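Local coordinates for putative hemin ABC transport system, membrane protein (PDB 5B57) that probably forms the membrane-spanning subunit of an ABC importer that carries heme across the cytoplasmic membrane, at residues A[183-188]-A[286-291]; A[249-254]-A[294-299]. One frame throughout, in Å; residues are numbered along the deposited sequence.

Contact 1 (A[183-188]-A[286-291]); sequences LVYRLA and LKRRVL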
loop_
_atom_site.group_PDB
_atom_site.type_symbol
_atom_site.label_atom_id
_atom_site.label_comp_id
_atom_site.label_asym_id
_atom_site.label_seq_id
_atom_site.Cartn_x
_atom_site.Cartn_y
_atom_site.Cartn_z
ATOM N N LEU A 183 -8.113 13.144 -19.637
ATOM C CA LEU A 183 -8.407 11.812 -20.141
ATOM C C LEU A 183 -8.269 10.775 -19.033
ATOM O O LEU A 183 -9.137 9.913 -18.879
ATOM C CB LEU A 183 -7.507 11.496 -21.337
ATOM C CG LEU A 183 -7.303 10.049 -21.825
ATOM C CD1 LEU A 183 -8.615 9.360 -22.204
ATOM C CD2 LEU A 183 -6.299 9.970 -22.973
ATOM N N VAL A 184 -7.213 10.880 -18.215
ATOM C CA VAL A 184 -7.013 9.951 -17.099
ATOM C C VAL A 184 -8.188 10.009 -16.127
ATOM O O VAL A 184 -8.668 8.977 -15.653
ATOM C CB VAL A 184 -5.675 10.242 -16.391
ATOM C CG1 VAL A 184 -5.558 9.429 -15.106
ATOM C CG2 VAL A 184 -4.550 9.882 -17.288
ATOM N N TYR A 185 -8.676 11.215 -15.828
ATOM C CA TYR A 185 -9.846 11.358 -14.969
ATOM C C TYR A 185 -11.060 10.629 -15.542
ATOM O O TYR A 185 -11.728 9.873 -14.834
ATOM C CB TYR A 185 -10.165 12.836 -14.758
ATOM C CG TYR A 185 -11.358 13.041 -13.853
ATOM C CD1 TYR A 185 -11.217 13.035 -12.473
ATOM C CD2 TYR A 185 -12.631 13.204 -14.373
ATOM C CE1 TYR A 185 -12.317 13.203 -11.633
ATOM C CE2 TYR A 185 -13.733 13.370 -13.542
ATOM C CZ TYR A 185 -13.571 13.366 -12.171
ATOM O OH TYR A 185 -14.654 13.531 -11.325
ATOM N N ARG A 186 -11.374 10.850 -16.822
ATOM C CA ARG A 186 -12.542 10.182 -17.397
ATOM C C ARG A 186 -12.420 8.660 -17.341
ATOM O O ARG A 186 -13.416 7.967 -17.090
ATOM C CB ARG A 186 -12.772 10.640 -18.834
ATOM C CG ARG A 186 -14.069 11.421 -19.007
ATOM C CD ARG A 186 -15.329 10.562 -18.761
ATOM N NE ARG A 186 -15.621 9.658 -19.882
ATOM C CZ ARG A 186 -16.342 9.975 -20.964
ATOM N NH1 ARG A 186 -16.876 11.185 -21.113
ATOM N NH2 ARG A 186 -16.529 9.071 -21.917
ATOM N N LEU A 187 -11.212 8.118 -17.568
ATOM C CA LEU A 187 -11.042 6.660 -17.582
ATOM C C LEU A 187 -11.287 6.049 -16.207
ATOM O O LEU A 187 -11.778 4.911 -16.103
ATOM C CB LEU A 187 -9.645 6.283 -18.081
ATOM C CG LEU A 187 -9.302 6.460 -19.564
ATOM C CD1 LEU A 187 -7.946 5.851 -19.807
ATOM C CD2 LEU A 187 -10.336 5.863 -20.532
ATOM N N ALA A 188 -10.964 6.792 -15.144
ATOM C CA ALA A 188 -11.098 6.279 -13.786
ATOM C C ALA A 188 -12.494 6.518 -13.227
ATOM O O ALA A 188 -13.016 5.682 -12.481
ATOM C CB ALA A 188 -10.053 6.919 -12.879
ATOM N N LEU A 286 -14.925 16.817 -3.779
ATOM C CA LEU A 286 -13.626 17.262 -3.268
ATOM C C LEU A 286 -12.487 16.682 -4.095
ATOM O O LEU A 286 -11.544 17.400 -4.452
ATOM C CB LEU A 286 -13.470 16.883 -1.801
ATOM C CG LEU A 286 -12.085 17.055 -1.177
ATOM C CD1 LEU A 286 -11.667 18.499 -1.285
ATOM C CD2 LEU A 286 -12.059 16.600 0.297
ATOM N N LYS A 287 -12.555 15.381 -4.407
ATOM C CA LYS A 287 -11.522 14.785 -5.244
ATOM C C LYS A 287 -11.401 15.529 -6.574
ATOM O O LYS A 287 -10.296 15.876 -6.995
ATOM C CB LYS A 287 -11.813 13.298 -5.443
ATOM C CG LYS A 287 -11.750 12.507 -4.140
ATOM C CD LYS A 287 -11.920 10.977 -4.312
ATOM C CE LYS A 287 -11.488 10.216 -3.028
ATOM N NZ LYS A 287 -11.424 8.706 -3.085
ATOM N N ARG A 288 -12.521 15.843 -7.222
ATOM C CA ARG A 288 -12.424 16.458 -8.539
ATOM C C ARG A 288 -11.923 17.892 -8.459
ATOM O O ARG A 288 -11.206 18.336 -9.349
ATOM C CB ARG A 288 -13.775 16.375 -9.261
ATOM C CG ARG A 288 -13.894 17.222 -10.525
ATOM C CD ARG A 288 -15.255 17.050 -11.253
ATOM N NE ARG A 288 -15.109 17.265 -12.704
ATOM C CZ ARG A 288 -16.072 17.093 -13.617
ATOM N NH1 ARG A 288 -15.810 17.309 -14.904
ATOM N NH2 ARG A 288 -17.298 16.710 -13.255
ATOM N N ARG A 289 -12.241 18.624 -7.397
ATOM C CA ARG A 289 -11.854 20.032 -7.347
ATOM C C ARG A 289 -10.362 20.187 -7.114
ATOM O O ARG A 289 -9.728 21.062 -7.705
ATOM C CB ARG A 289 -12.669 20.768 -6.280
ATOM C CG ARG A 289 -14.013 21.229 -6.844
ATOM C CD ARG A 289 -14.836 22.097 -5.907
ATOM N NE ARG A 289 -15.276 21.356 -4.722
ATOM C CZ ARG A 289 -16.396 21.605 -4.040
ATOM N NH1 ARG A 289 -16.692 20.868 -2.974
ATOM N NH2 ARG A 289 -17.222 22.577 -4.426
ATOM N N VAL A 290 -9.776 19.324 -6.287
ATOM C CA VAL A 290 -8.328 19.331 -6.081
ATOM C C VAL A 290 -7.591 18.963 -7.368
ATOM O O VAL A 290 -6.662 19.664 -7.795
ATOM C CB VAL A 290 -7.970 18.388 -4.926
ATOM C CG1 VAL A 290 -6.481 18.333 -4.725
ATOM C CG2 VAL A 290 -8.681 18.853 -3.680
ATOM N N LEU A 291 -7.999 17.864 -8.012
ATOM C CA LEU A 291 -7.340 17.426 -9.250
ATOM C C LEU A 291 -7.349 18.512 -10.333
ATOM O O LEU A 291 -6.308 18.830 -10.925
ATOM C CB LEU A 291 -8.007 16.159 -9.757
ATOM C CG LEU A 291 -7.731 15.054 -8.754
ATOM C CD1 LEU A 291 -8.329 13.772 -9.262
ATOM C CD2 LEU A 291 -6.216 14.945 -8.548
#
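Tyr-185 reaches from the last turn of helix 168-188 to Arg-288 on helix 283-305, and its phenol end lies against the aliphatic part of the arginine. The hydroxyl OH of Tyr-185 sits 3.6 Å from Arg-288 CB and also 3.6 Å from Arg-288 CD, so the arginine chain runs past the oxygen with its CG between these two touching points. The two side chains cross at about a right angle. Beyond this crossing the guanidinium of Arg-288 is turned 24° from the ring plane and lies past the ring's rim, so that Tyr-185 CE2 sits over one guanidinium face, 4.2 Å above its plane and displaced toward the rim. No hydrogen bond joins the segments. A second, looser touch comes from Leu-291, whose CD1 approaches Tyr-185 CD1 at 4.4 Å, at the ring's edge and near its plane.

The tyrosine bridges a wide gap, for even the nearest CA atoms, those of Tyr-185 and Arg-288, are 8.6 Å apart. Its CG stands anti to the backbone N (chi1 -179°), which carries the ring across, while Arg-288 stays extended from CG to NE. Both helices belong to the FecCD permease fold and are predicted to span the membrane; they meet here near the C-terminal end of one and the N-terminal end of the other, and the many basic residues are consistent with the cytoplasmic side.

Further out, Leu-194, in the loop after helix 168-188, packs on both Tyr-185 and Leu-291, and helix 94-128 covers Leu-291 through Met-125 and Leu-128. The neighbouring basic residues of helix 283-305 are engaged separately, Lys-287 in a salt bridge with Glu-273 and Arg-289 in one with Glu-262. At the end of helix 168-188 the carbonyl O of Ala-188 accepts a hydrogen bond from Arg-380 of the second subunit.

Contact 2 (A[249-254]-A[294-299]); sequences APCVAL and VALAVG. With DMU (decyl-beta-D-maltopyranoside), chain E.
Val-252 and Ala-297 bring their backbones unusually close, with CA atoms 4.3 Å apart where helix 242-260 meets helix 283-305. The short helical axes approach to 7.7 Å and run roughly antiparallel, at 148° between their N-to-C directions. A small side chain at the crossing makes this possible: CB of Ala-297 lies 4.1 Å from CA of Val-252, methyl against main chain. In return the CG2 branch of Val-252, anti to its own carbonyl carbon, comes within 4.0 Å of the carbonyl O of Ala-297.

To one side of this crossing Leu-296 divides its two methyls between two partners. CD1 meets the sulfur SG of Cys-251 at 4.0 Å, and CD2 packs against CD2 of Leu-254, the two leucine side chains crossing obliquely. With CG anti to the backbone N (chi1 175°), Leu-296 sends this fork toward helix 242-260 between residues one turn apart. Phe-174 of helix 168-188 packs on both Cys-251 and Leu-296.

Other faces of helix 242-260 meet different neighbours. Pro-250, which has no N-H for the preceding turn, marks a kink. Ala-253 points away from helix 283-305, and its CB and that of Ala-249 touch the decyl tail of a bound maltoside detergent, consistent with a surface that faces lipid in the membrane.

With no hydrogen bond or charge pair across it, this junction of two predicted membrane helices rests on apolar contact and on the close approach of the backbones that a small residue allows, with no directional bond.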
loop_
_atom_site.group_PDB
_atom_site.type_symbol
_atom_site.label_atom_id
_atom_site.label_comp_id
_atom_site.label_asym_id
_atom_site.label_seq_id
_atom_site.Cartn_x
_atom_site.Cartn_y
_atom_site.Cartn_z
ATOM N N ALA A 249 1.513 32.741 -14.091
ATOM C CA ALA A 249 1.219 33.182 -12.736
ATOM C C ALA A 249 -0.269 33.097 -12.396
ATOM O O ALA A 249 -0.616 32.465 -11.388
ATOM C CB ALA A 249 1.753 34.605 -12.514
ATOM N N PRO A 250 -1.188 33.703 -13.169
ATOM C CA PRO A 250 -2.616 33.598 -12.797
ATOM C C PRO A 250 -3.133 32.174 -12.740
ATOM O O PRO A 250 -3.933 31.845 -11.851
ATOM C CB PRO A 250 -3.331 34.420 -13.880
ATOM C CG PRO A 250 -2.339 34.617 -14.954
ATOM C CD PRO A 250 -1.004 34.643 -14.288
ATOM N N CYS A 251 -2.697 31.312 -13.659
ATOM C CA CYS A 251 -2.970 29.888 -13.514
ATOM C C CYS A 251 -2.549 29.382 -12.139
ATOM O O CYS A 251 -3.364 28.850 -11.378
ATOM C CB CYS A 251 -2.251 29.113 -14.609
ATOM S SG CYS A 251 -3.059 29.203 -16.192
ATOM N N VAL A 252 -1.267 29.531 -11.807
ATOM C CA VAL A 252 -0.767 29.037 -10.525
ATOM C C VAL A 252 -1.523 29.683 -9.378
ATOM O O VAL A 252 -1.881 29.015 -8.404
ATOM C CB VAL A 252 0.750 29.277 -10.408
ATOM C CG1 VAL A 252 1.288 28.758 -9.081
ATOM C CG2 VAL A 252 1.502 28.658 -11.608
ATOM N N ALA A 253 -1.807 30.983 -9.478
ATOM C CA ALA A 253 -2.545 31.621 -8.388
ATOM C C ALA A 253 -3.983 31.120 -8.332
ATOM O O ALA A 253 -4.537 30.943 -7.240
ATOM C CB ALA A 253 -2.500 33.140 -8.516
ATOM N N LEU A 254 -4.596 30.847 -9.492
ATOM C CA LEU A 254 -5.978 30.374 -9.456
ATOM C C LEU A 254 -6.063 28.933 -8.942
ATOM O O LEU A 254 -6.911 28.622 -8.092
ATOM C CB LEU A 254 -6.638 30.525 -10.825
ATOM C CG LEU A 254 -8.014 29.854 -10.875
ATOM C CD1 LEU A 254 -9.114 30.690 -10.229
ATOM C CD2 LEU A 254 -8.403 29.475 -12.276
ATOM N N VAL A 294 -4.945 21.131 -9.045
ATOM C CA VAL A 294 -3.555 20.700 -9.216
ATOM C C VAL A 294 -3.172 20.669 -10.689
ATOM O O VAL A 294 -2.067 21.088 -11.061
ATOM C CB VAL A 294 -3.325 19.328 -8.559
ATOM C CG1 VAL A 294 -2.001 18.738 -9.019
ATOM C CG2 VAL A 294 -3.382 19.471 -7.055
ATOM N N ALA A 295 -4.070 20.164 -11.549
ATOM C CA ALA A 295 -3.733 20.021 -12.967
ATOM C C ALA A 295 -3.470 21.378 -13.598
ATOM O O ALA A 295 -2.555 21.536 -14.412
ATOM C CB ALA A 295 -4.855 19.290 -13.690
ATOM N N LEU A 296 -4.231 22.381 -13.166
ATOM C CA LEU A 296 -4.124 23.735 -13.689
ATOM C C LEU A 296 -2.828 24.423 -13.254
ATOM O O LEU A 296 -2.189 25.094 -14.077
ATOM C CB LEU A 296 -5.355 24.517 -13.241
ATOM C CG LEU A 296 -5.351 25.983 -13.600
ATOM C CD1 LEU A 296 -5.339 26.099 -15.108
ATOM C CD2 LEU A 296 -6.558 26.673 -12.998
ATOM N N ALA A 297 -2.408 24.269 -11.973
ATOM C CA ALA A 297 -1.150 24.888 -11.524
ATOM C C ALA A 297 0.103 24.157 -12.025
ATOM O O ALA A 297 1.031 24.788 -12.553
ATOM C CB ALA A 297 -1.099 24.972 -10.011
ATOM N N VAL A 298 0.172 22.839 -11.840
ATOM C CA VAL A 298 1.303 22.073 -12.357
ATOM C C VAL A 298 1.387 22.188 -13.878
ATOM O O VAL A 298 2.483 22.300 -14.446
ATOM C CB VAL A 298 1.198 20.607 -11.900
ATOM C CG1 VAL A 298 2.308 19.767 -12.513
ATOM C CG2 VAL A 298 1.240 20.534 -10.397
ATOM N N GLY A 299 0.245 22.153 -14.568
ATOM C CA GLY A 299 0.296 22.225 -16.023
ATOM C C GLY A 299 0.884 23.534 -16.504
ATOM O O GLY A 299 1.670 23.567 -17.448
HETATM C C1 DMU E . 3.130 41.274 -16.391
HETATM C C2 DMU E . 4.122 41.777 -17.405
HETATM C C3 DMU E . 5.025 42.842 -16.769
HETATM C C4 DMU E . 5.661 42.316 -15.449
HETATM O O5 DMU E . 4.624 41.802 -14.575
HETATM C C6 DMU E . 3.884 40.726 -15.196
HETATM O O7 DMU E . 6.051 43.207 -17.695
HETATM O O16 DMU E . 2.950 40.171 -14.271
HETATM C C18 DMU E . 3.386 38.900 -13.787
HETATM C C19 DMU E . 3.511 38.965 -12.276
HETATM C C22 DMU E . 4.166 37.711 -11.729
HETATM C C25 DMU E . 3.903 37.569 -10.232
HETATM C C28 DMU E . 3.430 36.154 -9.888
HETATM C C31 DMU E . 2.185 36.179 -8.989
HETATM C C34 DMU E . 2.344 35.216 -7.803
HETATM C C37 DMU E . 0.985 34.659 -7.343
HETATM C C40 DMU E . 1.156 33.369 -6.519
HETATM C C43 DMU E . 1.243 33.670 -5.035
HETATM O O49 DMU E . 2.313 40.245 -16.969
HETATM O O55 DMU E . 3.439 42.319 -18.544
HETATM C C57 DMU E . 6.445 43.416 -14.715
HETATM O O61 DMU E . 7.679 43.672 -15.407
HETATM C C5 DMU E . 5.716 44.870 -19.453
HETATM C C7 DMU E . 6.677 44.309 -20.498
HETATM C C8 DMU E . 8.128 44.644 -20.155
HETATM C C9 DMU E . 8.444 44.269 -18.720
HETATM O O1 DMU E . 7.571 44.981 -17.838
HETATM C C10 DMU E . 6.198 44.589 -18.008
HETATM O O2 DMU E . 9.015 43.931 -21.041
HETATM O O3 DMU E . 4.409 44.295 -19.654
HETATM O O4 DMU E . 6.354 44.868 -21.781
HETATM C C11 DMU E . 9.884 44.608 -18.388
HETATM O O6 DMU E . 10.480 45.308 -19.502
#

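Overall arrangement
Helix 283-305 takes part in both contacts, offering successive parts of its length to different partners: helix 168-188 in contact 1 and helix 242-260 in contact 2. The two centres lie about 16 Å apart, contact 2 about 9 Å from the centre of the chain and contact 1 about 19 Å out. Both are partly buried, yet their chemistry follows position. The outer contact joins its helices through one long aromatic and one long basic side chain, amid salt bridges and close to the second subunit. The inner one brings backbones together through small and branched apolar residues, with a detergent tail on another face of helix 242-260.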